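Local coordinates for protein fructose 1-phosphate kinase (Staphylococcus aureus, PDB 2JG5) that probably phosphorylates fructose 1-phosphate, and perhaps tagatose 6-phosphate, with ATP as a pfkB-family sugar kinase of the ribokinase clan, at residues A290-K293 with I294-Q297; Q271-A274 with C275-T279; K179-K182 with D183-E186; V242-V245 with G246-D249; V45-L49 with D50-T54. All coordinates share one frame; numbering follows the deposited sequence.

Contact 1 of 5, residues A290-K293 with I294-Q297; sequences AIEK and IKSQ
This is a local contact near the C-terminal end of helix 288-295, where Ala-290 to Lys-293 meet Ile-294 to Gln-297 near the surface of the ribokinase-like fold. Two ordinary helical bonds carry it. Ile-294 N donates to Ala-290 O at 3.0 Å, and Lys-295 N donates to Ile-291 O, also at 3.0 Å. The buried face of the turn is apolar. Ile-291 and Ile-294 both turn inward onto helix 265-280, with Ile-291 against Cys-275 and Ile-294 against Ala-274 and Thr-277. With CG1 anti to the carbonyl carbon (chi1 -72°), Ile-294 CG1 lies beside the backbone N and comes 3.2 Å from Ala-290 O.

Polar groups lie at the edge of this packing. Glu-292 and Lys-295 run side by side and point the same way. The Glu-292 chain folds at chi2, while the Lys-295 chain is stretched beyond CG and packs on Ala-274. Their ends form a long salt bridge, with Glu-292 OE1 3.5 Å from Lys-295 NZ. The carboxylate is nearer to the lysine methylene, 3.1 Å from Glu-292 OE1 to Lys-295 CE. Each group has its main polar partner elsewhere. Arg-288 binds Glu-292, and Gln-271 of helix 265-280 accepts from the Lys-295 ammonium. The pair therefore joins two charges that are already held.

Gln-297 N bonds to Ile-294 O at 2.8 Å. Ser-296 uses its side chain here: OG donates to Glu-292 O at 3.1 Å, from a position tilted 18° out of the carbonyl plane.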
loop_
_atom_site.group_PDB
_atom_site.type_symbol
_atom_site.label_atom_id
_atom_site.label_comp_id
_atom_site.label_asym_id
_atom_site.label_seq_id
_atom_site.Cartn_x
_atom_site.Cartn_y
_atom_site.Cartn_z
ATOM N N ALA A 290 -18.787 15.823 -19.073
ATOM C CA ALA A 290 -17.829 16.930 -19.018
ATOM C C ALA A 290 -17.113 17.078 -20.358
ATOM O O ALA A 290 -16.899 18.190 -20.836
ATOM C CB ALA A 290 -16.829 16.735 -17.887
ATOM N N ILE A 291 -16.765 15.941 -20.955
ATOM C CA ILE A 291 -16.083 15.905 -22.244
ATOM C C ILE A 291 -16.964 16.494 -23.345
ATOM O O ILE A 291 -16.513 17.359 -24.094
ATOM C CB ILE A 291 -15.630 14.461 -22.613
ATOM C CG1 ILE A 291 -14.501 13.993 -21.678
ATOM C CG2 ILE A 291 -15.213 14.377 -24.096
ATOM C CD1 ILE A 291 -14.252 12.476 -21.673
ATOM N N GLU A 292 -18.210 16.031 -23.427
ATOM C CA GLU A 292 -19.150 16.473 -24.461
ATOM C C GLU A 292 -19.494 17.944 -24.321
ATOM O O GLU A 292 -19.543 18.672 -25.311
ATOM C CB GLU A 292 -20.442 15.653 -24.426
ATOM C CG GLU A 292 -20.247 14.170 -24.676
ATOM C CD GLU A 292 -19.532 13.872 -25.981
ATOM O OE1 GLU A 292 -19.707 14.638 -26.946
ATOM O OE2 GLU A 292 -18.803 12.862 -26.042
ATOM N N LYS A 293 -19.735 18.364 -23.083
ATOM C CA LYS A 293 -19.971 19.763 -22.753
ATOM C C LYS A 293 -18.825 20.606 -23.277
ATOM O O LYS A 293 -19.053 21.634 -23.908
ATOM C CB LYS A 293 -20.085 19.923 -21.236
ATOM C CG LYS A 293 -20.480 21.313 -20.747
ATOM C CD LYS A 293 -21.161 21.219 -19.375
ATOM C CE LYS A 293 -22.576 20.621 -19.478
ATOM N NZ LYS A 293 -23.234 20.441 -18.154
ATOM N N ILE A 294 -17.600 20.141 -23.045
ATOM C CA ILE A 294 -16.405 20.914 -23.365
ATOM C C ILE A 294 -16.067 20.989 -24.862
ATOM O O ILE A 294 -15.619 22.032 -25.325
ATOM C CB ILE A 294 -15.184 20.492 -22.499
ATOM C CG1 ILE A 294 -15.399 20.981 -21.063
ATOM C CG2 ILE A 294 -13.875 21.025 -23.087
ATOM C CD1 ILE A 294 -14.155 21.048 -20.225
ATOM N N LYS A 295 -16.299 19.914 -25.618
ATOM C CA LYS A 295 -15.980 19.946 -27.052
ATOM C C LYS A 295 -16.902 20.826 -27.903
ATOM O O LYS A 295 -16.516 21.254 -28.986
ATOM C CB LYS A 295 -15.776 18.544 -27.647
ATOM C CG LYS A 295 -17.000 17.722 -27.919
ATOM C CD LYS A 295 -16.538 16.310 -28.190
ATOM C CE LYS A 295 -17.542 15.531 -29.001
ATOM N NZ LYS A 295 -17.086 14.139 -29.159
ATOM N N SER A 296 -18.096 21.116 -27.396
ATOM C CA SER A 296 -18.946 22.151 -27.981
ATOM C C SER A 296 -18.246 23.507 -27.868
ATOM O O SER A 296 -18.528 24.432 -28.635
ATOM C CB SER A 296 -20.288 22.220 -27.255
ATOM O OG SER A 296 -20.837 20.932 -27.074
ATOM N N GLN A 297 -17.317 23.601 -26.915
ATOM C CA GLN A 297 -16.669 24.857 -26.560
ATOM C C GLN A 297 -15.283 24.992 -27.172
ATOM O O GLN A 297 -14.719 26.085 -27.212
ATOM C CB GLN A 297 -16.573 24.978 -25.039
ATOM C CG GLN A 297 -17.925 25.038 -24.334
ATOM C CD GLN A 297 -17.786 25.143 -22.833
ATOM O OE1 GLN A 297 -17.259 24.240 -22.182
ATOM N NE2 GLN A 297 -18.257 26.253 -22.272
#

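Contact 2 of 5, residues Q271-A274 with C275-T279; sequences QAVA and CGTAT
Gln-271 meets Cys-275 one turn further along the helix. Its carbonyl O accepts from Cys-275 N at 2.9 Å, and its CG lies 4.2 Å from Cys-275 SG. With SG anti to the carbonyl carbon (chi1 -67°), the sulfur lies back along the helix beside the Gln-271 backbone. The Gln-271 amide finds its partners outside the two segments, Lys-295 for OE1.

Ala-272 O accepts from Gly-276 N at 3.2 Å. The Ala-272 methyl faces helix 247-260, where it touches Thr-251 and Met-255. These residues form part of helix 265-280 of the ribokinase-like fold, which is buried here and packs against both helix 247-260 and helix 288-295. From Ala-272 to Thr-279 every residue but Val-273 is small, and both neighbours pack directly on this part of the helix.

Val-273 O carries two bonds from one residue. Thr-277 N approaches at 2.9 Å and Thr-277 OG1 at 2.7 Å, from opposite faces of the carbonyl plane. The hydroxyl stands 37° out of that plane. This satisfies a buried hydroxyl within its own helix and fixes the rotation of the threonine. The side chains of Val-273 and Thr-277 cross at a slant, with Val-273 CG1 3.9 Å from Thr-277 OG1.

Ala-274 O receives Ala-278 N at 2.8 Å. Ala-278 CB lies 3.2 Å from Ala-274 O, and the methyl also touches Ala-286.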
loop_
_atom_site.group_PDB
_atom_site.type_symbol
_atom_site.label_atom_id
_atom_site.label_comp_id
_atom_site.label_asym_id
_atom_site.label_seq_id
_atom_site.Cartn_x
_atom_site.Cartn_y
_atom_site.Cartn_z
ATOM N N GLN A 271 -12.120 16.416 -29.979
ATOM C CA GLN A 271 -12.417 15.462 -28.905
ATOM C C GLN A 271 -11.208 15.292 -27.975
ATOM O O GLN A 271 -11.354 15.273 -26.756
ATOM C CB GLN A 271 -12.838 14.107 -29.496
ATOM C CG GLN A 271 -13.012 12.986 -28.485
ATOM C CD GLN A 271 -14.102 12.025 -28.881
ATOM O OE1 GLN A 271 -15.282 12.284 -28.647
ATOM N NE2 GLN A 271 -13.718 10.898 -29.485
ATOM N N ALA A 272 -10.022 15.200 -28.576
ATOM C CA ALA A 272 -8.761 15.063 -27.865
ATOM C C ALA A 272 -8.528 16.210 -26.878
ATOM O O ALA A 272 -8.239 15.969 -25.700
ATOM C CB ALA A 272 -7.620 14.955 -28.855
ATOM N N VAL A 273 -8.685 17.447 -27.358
ATOM C CA VAL A 273 -8.501 18.648 -26.531
ATOM C C VAL A 273 -9.593 18.800 -25.459
ATOM O O VAL A 273 -9.309 19.188 -24.317
ATOM C CB VAL A 273 -8.318 19.935 -27.401
ATOM C CG1 VAL A 273 -8.282 21.169 -26.544
ATOM C CG2 VAL A 273 -7.022 19.845 -28.216
ATOM N N ALA A 274 -10.833 18.481 -25.824
ATOM C CA ALA A 274 -11.941 18.461 -24.856
ATOM C C ALA A 274 -11.635 17.524 -23.695
ATOM O O ALA A 274 -11.827 17.893 -22.540
ATOM C CB ALA A 274 -13.250 18.048 -25.526
ATOM N N CYS A 275 -11.157 16.320 -24.010
ATOM C CA CYS A 275 -10.787 15.334 -22.989
ATOM C C CYS A 275 -9.739 15.820 -21.992
ATOM O O CYS A 275 -9.930 15.704 -20.776
ATOM C CB CYS A 275 -10.312 14.044 -23.648
ATOM S SG CYS A 275 -11.613 13.203 -24.506
ATOM N N GLY A 276 -8.637 16.361 -22.517
ATOM C CA GLY A 276 -7.552 16.881 -21.701
ATOM C C GLY A 276 -7.964 18.083 -20.875
ATOM O O GLY A 276 -7.482 18.273 -19.758
ATOM N N THR A 277 -8.857 18.893 -21.432
ATOM C CA THR A 277 -9.395 20.043 -20.728
ATOM C C THR A 277 -10.321 19.591 -19.611
ATOM O O THR A 277 -10.140 19.987 -18.460
ATOM C CB THR A 277 -10.135 20.990 -21.677
ATOM O OG1 THR A 277 -9.258 21.348 -22.750
ATOM C CG2 THR A 277 -10.583 22.265 -20.941
ATOM N N ALA A 278 -11.296 18.751 -19.957
ATOM C CA ALA A 278 -12.279 18.247 -18.999
ATOM C C ALA A 278 -11.647 17.550 -17.773
ATOM O O ALA A 278 -12.094 17.758 -16.640
ATOM C CB ALA A 278 -13.270 17.337 -19.699
ATOM N N THR A 279 -10.604 16.758 -18.010
ATOM C CA THR A 279 -9.780 16.152 -16.955
ATOM C C THR A 279 -9.147 17.215 -16.070
ATOM O O THR A 279 -9.292 17.171 -14.842
ATOM C CB THR A 279 -8.668 15.247 -17.557
ATOM O OG1 THR A 279 -9.276 14.139 -18.210
ATOM C CG2 THR A 279 -7.729 14.720 -16.476
#

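Contact 3 of 5, residues K179-K182 with D183-E186; sequences KPNK and DELE
Asn-181 and Glu-184 cross at about a right angle and form a capping box at the start of helix 182-188. Their amide and carboxylate planes lie only 25° apart. Asn-181 is the N-cap. Its CG sits between the backbone N and the carbonyl carbon (chi1 52°), which turns OD1 back over the first turn. There OD1 accepts from Glu-184 N at 2.8 Å. Glu-184 answers with an extended chain. Its OE1 accepts from Asn-181 N at 3.1 Å on the anti side of the carboxylate, close to its plane. Each residue thus binds the other's backbone N-H with its side chain. The same oxygen also rests beside Pro-180, with Glu-184 OE1 3.7 Å from Pro-180 CB. Helical pairing follows at once, Leu-185 N donating to Asn-181 O at 3.1 Å. Leu-185 turns its side chain inward onto Val-216 of strand 214-217.

On the outer side Lys-182 slants across Glu-186. The lysine chain bends near its end and brings the ammonium between two carboxylates. The bond to Asp-183 is weak, 3.3 Å from Lys-182 NZ to Asp-183 OD1. The one to Glu-186 is short and completes a salt-bridge network. Glu-186 OE2 is held a second time by the backbone N of Val-193. Lys-182 NZ lies 2.8 Å from Glu-186 OE2 and meets it from above the carboxylate, 78° out of its plane.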
loop_
_atom_site.group_PDB
_atom_site.type_symbol
_atom_site.label_atom_id
_atom_site.label_comp_id
_atom_site.label_asym_id
_atom_site.label_seq_id
_atom_site.Cartn_x
_atom_site.Cartn_y
_atom_site.Cartn_z
ATOM N N LYS A 179 3.227 12.991 -29.024
ATOM C CA LYS A 179 2.618 14.130 -28.325
ATOM C C LYS A 179 3.573 14.964 -27.449
ATOM O O LYS A 179 3.411 15.019 -26.232
ATOM C CB LYS A 179 1.385 13.672 -27.518
ATOM C CG LYS A 179 0.425 14.806 -27.174
ATOM C CD LYS A 179 -0.655 14.418 -26.182
ATOM C CE LYS A 179 -0.089 14.228 -24.791
ATOM N NZ LYS A 179 0.418 15.515 -24.221
ATOM N N PRO A 180 4.557 15.642 -28.063
ATOM C CA PRO A 180 5.436 16.443 -27.215
ATOM C C PRO A 180 4.775 17.744 -26.749
ATOM O O PRO A 180 3.735 18.148 -27.273
ATOM C CB PRO A 180 6.611 16.756 -28.139
ATOM C CG PRO A 180 5.989 16.822 -29.499
ATOM C CD PRO A 180 4.928 15.744 -29.489
ATOM N N ASN A 181 5.367 18.389 -25.756
ATOM C CA ASN A 181 4.934 19.747 -25.436
ATOM C C ASN A 181 5.800 20.784 -26.146
ATOM O O ASN A 181 6.881 20.468 -26.661
ATOM C CB ASN A 181 4.827 19.995 -23.919
ATOM C CG ASN A 181 6.077 19.605 -23.165
ATOM O OD1 ASN A 181 7.181 20.083 -23.450
ATOM N ND2 ASN A 181 5.909 18.744 -22.172
ATOM N N LYS A 182 5.300 22.014 -26.186
ATOM C CA LYS A 182 6.037 23.148 -26.726
ATOM C C LYS A 182 7.468 23.223 -26.158
ATOM O O LYS A 182 8.408 23.594 -26.874
ATOM C CB LYS A 182 5.265 24.434 -26.438
ATOM C CG LYS A 182 5.881 25.695 -26.994
ATOM C CD LYS A 182 5.447 26.895 -26.158
ATOM C CE LYS A 182 6.576 27.892 -25.994
ATOM N NZ LYS A 182 7.814 27.241 -25.466
ATOM N N ASP A 183 7.634 22.859 -24.885
ATOM C CA ASP A 183 8.943 22.964 -24.237
ATOM C C ASP A 183 9.917 21.879 -24.718
ATOM O O ASP A 183 11.106 22.134 -24.877
ATOM C CB ASP A 183 8.799 23.006 -22.707
ATOM C CG ASP A 183 8.016 24.248 -22.218
ATOM O OD1 ASP A 183 8.115 25.342 -22.834
ATOM O OD2 ASP A 183 7.300 24.129 -21.199
ATOM N N GLU A 184 9.401 20.682 -24.979
ATOM C CA GLU A 184 10.209 19.616 -25.574
ATOM C C GLU A 184 10.663 19.935 -27.005
ATOM O O GLU A 184 11.790 19.607 -27.376
ATOM C CB GLU A 184 9.477 18.280 -25.512
ATOM C CG GLU A 184 9.498 17.672 -24.125
ATOM C CD GLU A 184 8.557 16.502 -23.956
ATOM O OE1 GLU A 184 7.472 16.495 -24.563
ATOM O OE2 GLU A 184 8.903 15.582 -23.193
ATOM N N LEU A 185 9.791 20.589 -27.782
ATOM C CA LEU A 185 10.132 21.107 -29.109
ATOM C C LEU A 185 11.317 22.047 -29.028
ATOM O O LEU A 185 12.253 21.937 -29.823
ATOM C CB LEU A 185 8.956 21.865 -29.728
ATOM C CG LEU A 185 7.818 21.126 -30.435
ATOM C CD1 LEU A 185 6.841 22.142 -31.003
ATOM C CD2 LEU A 185 8.338 20.225 -31.544
ATOM N N GLU A 186 11.263 22.964 -28.058
ATOM C CA GLU A 186 12.339 23.925 -27.805
ATOM C C GLU A 186 13.669 23.256 -27.485
ATOM O O GLU A 186 14.717 23.729 -27.920
ATOM C CB GLU A 186 11.963 24.897 -26.677
ATOM C CG GLU A 186 10.891 25.905 -27.048
ATOM C CD GLU A 186 10.937 27.165 -26.196
ATOM O OE1 GLU A 186 11.681 27.200 -25.180
ATOM O OE2 GLU A 186 10.231 28.132 -26.554
#

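Contact 4 of 5, residues V242-V245 with G246-D249; sequences VNTV and GSGD
Thr-244 to Ser-247 form a type II beta turn, closed by Ser-247 N donating to Thr-244 O at 3.0 Å. Gly-246 takes the third place in the turn with phi 92°, a conformation favoured by glycine. Gly-246 is also the N-cap of helix 247-260, so the turn leads straight into the helix.

Two side chains brace this backbone. Ser-247 OG, set between the backbone N and the carbonyl carbon (chi1 55°), folds back and donates to Thr-244 O at 2.6 Å. This hydroxyl lies in the carbonyl plane on a lone pair, while Ser-247 N stands 46° above that plane. One oxygen is thus gripped twice by the same residue. Overlapping the beta turn, Asn-243 OD1 accepts from Val-245 N at 3.0 Å, an Asx turn. Further on, Asp-249 reaches Lys-38 and Asn-41 with its carboxylate.

The sequence Asn-Thr-Val-Gly-Ser-Gly-Asp matches the C-terminal signature of pfkB kinases. In relatives the glycine-rich turn and helix start form the anion hole for the transferred phosphate, and the closing aspartate acts as base. The arrangement here is consistent with that site.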
loop_
_atom_site.group_PDB
_atom_site.type_symbol
_atom_site.label_atom_id
_atom_site.label_comp_id
_atom_site.label_asym_id
_atom_site.label_seq_id
_atom_site.Cartn_x
_atom_site.Cartn_y
_atom_site.Cartn_z
ATOM N N VAL A 242 -8.252 22.420 -12.023
ATOM C CA VAL A 242 -8.387 21.726 -10.748
ATOM C C VAL A 242 -7.216 20.768 -10.562
ATOM O O VAL A 242 -6.469 20.879 -9.590
ATOM C CB VAL A 242 -9.733 20.965 -10.630
ATOM C CG1 VAL A 242 -9.832 20.252 -9.291
ATOM C CG2 VAL A 242 -10.909 21.911 -10.806
ATOM N N ASN A 243 -7.054 19.845 -11.511
ATOM C CA ASN A 243 -6.020 18.818 -11.451
ATOM C C ASN A 243 -5.685 18.311 -12.847
ATOM O O ASN A 243 -6.496 17.631 -13.475
ATOM C CB ASN A 243 -6.492 17.659 -10.569
ATOM C CG ASN A 243 -5.365 16.771 -10.127
ATOM O OD1 ASN A 243 -4.511 16.386 -10.918
ATOM N ND2 ASN A 243 -5.358 16.431 -8.849
ATOM N N THR A 244 -4.485 18.640 -13.319
ATOM C CA THR A 244 -4.064 18.290 -14.678
ATOM C C THR A 244 -3.456 16.904 -14.775
ATOM O O THR A 244 -3.119 16.451 -15.872
ATOM C CB THR A 244 -3.062 19.305 -15.280
ATOM O OG1 THR A 244 -1.859 19.313 -14.504
ATOM C CG2 THR A 244 -3.652 20.700 -15.316
ATOM N N VAL A 245 -3.305 16.229 -13.640
ATOM C CA VAL A 245 -2.842 14.846 -13.672
ATOM C C VAL A 245 -3.816 14.036 -14.535
ATOM O O VAL A 245 -5.029 14.060 -14.309
ATOM C CB VAL A 245 -2.674 14.223 -12.255
ATOM C CG1 VAL A 245 -2.259 12.750 -12.352
ATOM C CG2 VAL A 245 -1.655 15.012 -11.424
ATOM N N GLY A 246 -3.275 13.367 -15.550
ATOM C CA GLY A 246 -4.082 12.577 -16.472
ATOM C C GLY A 246 -4.575 13.267 -17.738
ATOM O O GLY A 246 -5.101 12.595 -18.640
ATOM N N SER A 247 -4.408 14.590 -17.822
ATOM C CA SER A 247 -4.933 15.368 -18.961
ATOM C C SER A 247 -4.212 15.099 -20.278
ATOM O O SER A 247 -4.841 15.071 -21.346
ATOM C CB SER A 247 -4.983 16.872 -18.655
ATOM O OG SER A 247 -3.729 17.388 -18.243
ATOM N N GLY A 248 -2.902 14.882 -20.204
ATOM C CA GLY A 248 -2.137 14.458 -21.374
ATOM C C GLY A 248 -2.613 13.104 -21.874
ATOM O O GLY A 248 -2.760 12.891 -23.080
ATOM N N ASP A 249 -2.850 12.197 -20.927
ATOM C CA ASP A 249 -3.413 10.873 -21.185
ATOM C C ASP A 249 -4.791 10.947 -21.812
ATOM O O ASP A 249 -5.102 10.194 -22.725
ATOM C CB ASP A 249 -3.506 10.077 -19.878
ATOM C CG ASP A 249 -2.163 9.944 -19.169
ATOM O OD1 ASP A 249 -1.126 9.849 -19.854
ATOM O OD2 ASP A 249 -2.157 9.927 -17.922
#

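Contact 5 of 5, residues V45-L49 with D50-T54; sequences VLKTL and DVEST
Asp-50 turns to left-handed backbone angles (phi 74°, psi 37°) and so swings the chain back over the end of helix 38-48. Two bonds return into the last turn. Asp-50 N donates to Lys-47 O at 2.8 Å, and Val-51 N donates to Leu-46 O at 2.9 Å. Leu-46 O also takes Leu-49 N, which comes from the other face of the carbonyl plane.

The reversal brings Val-51 and Ser-53 beside Leu-46. Leu-46 CD2 touches Val-51 CG1 at 4.2 Å, and its other branch, CD1, packs on Ser-53 CB at 3.8 Å. All three side chains also meet Ile-2 of strand 2-6. Bends at chi2 in both Lys-47 and Glu-52 lay the two chains side by side. They end in a loose salt bridge, Lys-47 NZ to Glu-52 OE2 at 3.4 Å. Lys-47 NZ also makes a weak bond to Ala-75 O. The Asp-50 carboxylate is bound instead by Arg-288 of helix 288-295.

The 6→1 bond from Val-51 and the 5→2 bond from Asp-50, with positive phi at Asp-50, make this a Schellman motif. It ends helix 38-48 and hands the chain to strand 54-56 of the central parallel sheet in this ribokinase-like fold.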
loop_
_atom_site.group_PDB
_atom_site.type_symbol
_atom_site.label_atom_id
_atom_site.label_comp_id
_atom_site.label_asym_id
_atom_site.label_seq_id
_atom_site.Cartn_x
_atom_site.Cartn_y
_atom_site.Cartn_z
ATOM N N VAL A 45 -10.005 6.633 -20.095
ATOM C CA VAL A 45 -10.692 7.652 -20.891
ATOM C C VAL A 45 -11.328 7.049 -22.151
ATOM O O VAL A 45 -12.457 7.395 -22.497
ATOM C CB VAL A 45 -9.792 8.866 -21.236
ATOM C CG1 VAL A 45 -10.602 9.949 -21.951
ATOM C CG2 VAL A 45 -9.172 9.442 -19.974
ATOM N N LEU A 46 -10.622 6.134 -22.813
ATOM C CA LEU A 46 -11.207 5.455 -23.969
ATOM C C LEU A 46 -12.514 4.816 -23.530
ATOM O O LEU A 46 -13.516 4.923 -24.234
ATOM C CB LEU A 46 -10.263 4.411 -24.580
ATOM C CG LEU A 46 -9.048 4.848 -25.413
ATOM C CD1 LEU A 46 -8.140 3.657 -25.709
ATOM C CD2 LEU A 46 -9.438 5.567 -26.724
ATOM N N LYS A 47 -12.508 4.197 -22.343
ATOM C CA LYS A 47 -13.711 3.556 -21.785
ATOM C C LYS A 47 -14.880 4.510 -21.556
ATOM O O LYS A 47 -16.012 4.208 -21.948
ATOM C CB LYS A 47 -13.391 2.809 -20.485
ATOM C CG LYS A 47 -14.531 1.927 -19.994
ATOM C CD LYS A 47 -14.855 0.841 -21.017
ATOM C CE LYS A 47 -16.250 0.259 -20.808
ATOM N NZ LYS A 47 -16.425 -0.933 -21.683
ATOM N N THR A 48 -14.595 5.639 -20.902
ATOM C CA THR A 48 -15.529 6.764 -20.738
ATOM C C THR A 48 -16.137 7.192 -22.093
ATOM O O THR A 48 -17.260 7.680 -22.152
ATOM C CB THR A 48 -14.798 7.973 -20.067
ATOM O OG1 THR A 48 -14.284 7.587 -18.781
ATOM C CG2 THR A 48 -15.705 9.151 -19.881
ATOM N N LEU A 49 -15.386 6.986 -23.175
ATOM C CA LEU A 49 -15.814 7.365 -24.517
ATOM C C LEU A 49 -16.448 6.211 -25.270
ATOM O O LEU A 49 -16.810 6.355 -26.444
ATOM C CB LEU A 49 -14.635 7.930 -25.323
ATOM C CG LEU A 49 -13.994 9.230 -24.810
ATOM C CD1 LEU A 49 -12.626 9.444 -25.461
ATOM C CD2 LEU A 49 -14.909 10.429 -25.044
ATOM N N ASP A 50 -16.599 5.076 -24.590
ATOM C CA ASP A 50 -17.244 3.880 -25.164
ATOM C C ASP A 50 -16.345 3.169 -26.174
ATOM O O ASP A 50 -16.821 2.664 -27.192
ATOM C CB ASP A 50 -18.596 4.222 -25.826
ATOM C CG ASP A 50 -19.667 4.610 -24.827
ATOM O OD1 ASP A 50 -19.746 3.977 -23.751
ATOM O OD2 ASP A 50 -20.454 5.536 -25.127
ATOM N N VAL A 51 -15.048 3.142 -25.901
ATOM C CA VAL A 51 -14.112 2.520 -26.820
ATOM C C VAL A 51 -13.279 1.499 -26.083
ATOM O O VAL A 51 -12.616 1.825 -25.091
ATOM C CB VAL A 51 -13.224 3.556 -27.568
ATOM C CG1 VAL A 51 -12.195 2.853 -28.440
ATOM C CG2 VAL A 51 -14.085 4.482 -28.444
ATOM N N GLU A 52 -13.330 0.261 -26.579
ATOM C CA GLU A 52 -12.593 -0.854 -25.995
ATOM C C GLU A 52 -11.092 -0.705 -26.163
ATOM O O GLU A 52 -10.597 -0.037 -27.081
ATOM C CB GLU A 52 -13.033 -2.208 -26.569
ATOM C CG GLU A 52 -14.520 -2.535 -26.435
ATOM C CD GLU A 52 -15.012 -2.527 -24.999
ATOM O OE1 GLU A 52 -14.205 -2.759 -24.064
ATOM O OE2 GLU A 52 -16.223 -2.297 -24.809
ATOM N N SER A 53 -10.379 -1.334 -25.243
ATOM C CA SER A 53 -8.939 -1.390 -25.274
ATOM C C SER A 53 -8.563 -2.443 -24.264
ATOM O O SER A 53 -9.339 -2.755 -23.354
ATOM C CB SER A 53 -8.319 -0.043 -24.900
ATOM O OG SER A 53 -8.517 0.240 -23.526
ATOM N N THR A 54 -7.378 -3.000 -24.439
ATOM C CA THR A 54 -6.859 -3.998 -23.533
ATOM C C THR A 54 -5.561 -3.472 -22.985
ATOM O O THR A 54 -4.664 -3.120 -23.747
ATOM C CB THR A 54 -6.599 -5.315 -24.281
ATOM O OG1 THR A 54 -7.799 -5.711 -24.933
ATOM C CG2 THR A 54 -6.150 -6.420 -23.325
#

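Contact 2 is fully buried; the other four mix buried and exposed residues. Contacts 1 and 2 lie on successive helices, packed where Ile-294 CD1 comes 3.6 Å from Ala-278 CA. Contact 4 touches helix 265-280 at Gly-276 and Thr-279. Contact 5 reaches contacts 1 and 2 mainly through Leu-49, with Thr-48 and Val-45 beside it. Contact 3 is more remote, about 27 Å from contact 5 between centres, yet Lys-179 touches Gly-248 of contact 4. Within the core the helix uses backbone bonds and a threonine hydroxyl. Contacts 3 and 4 start helices, contact 5 ends one, and contact 1 lies near the C-terminal end of another. Salt bridges appear in contacts 1, 3 and 5.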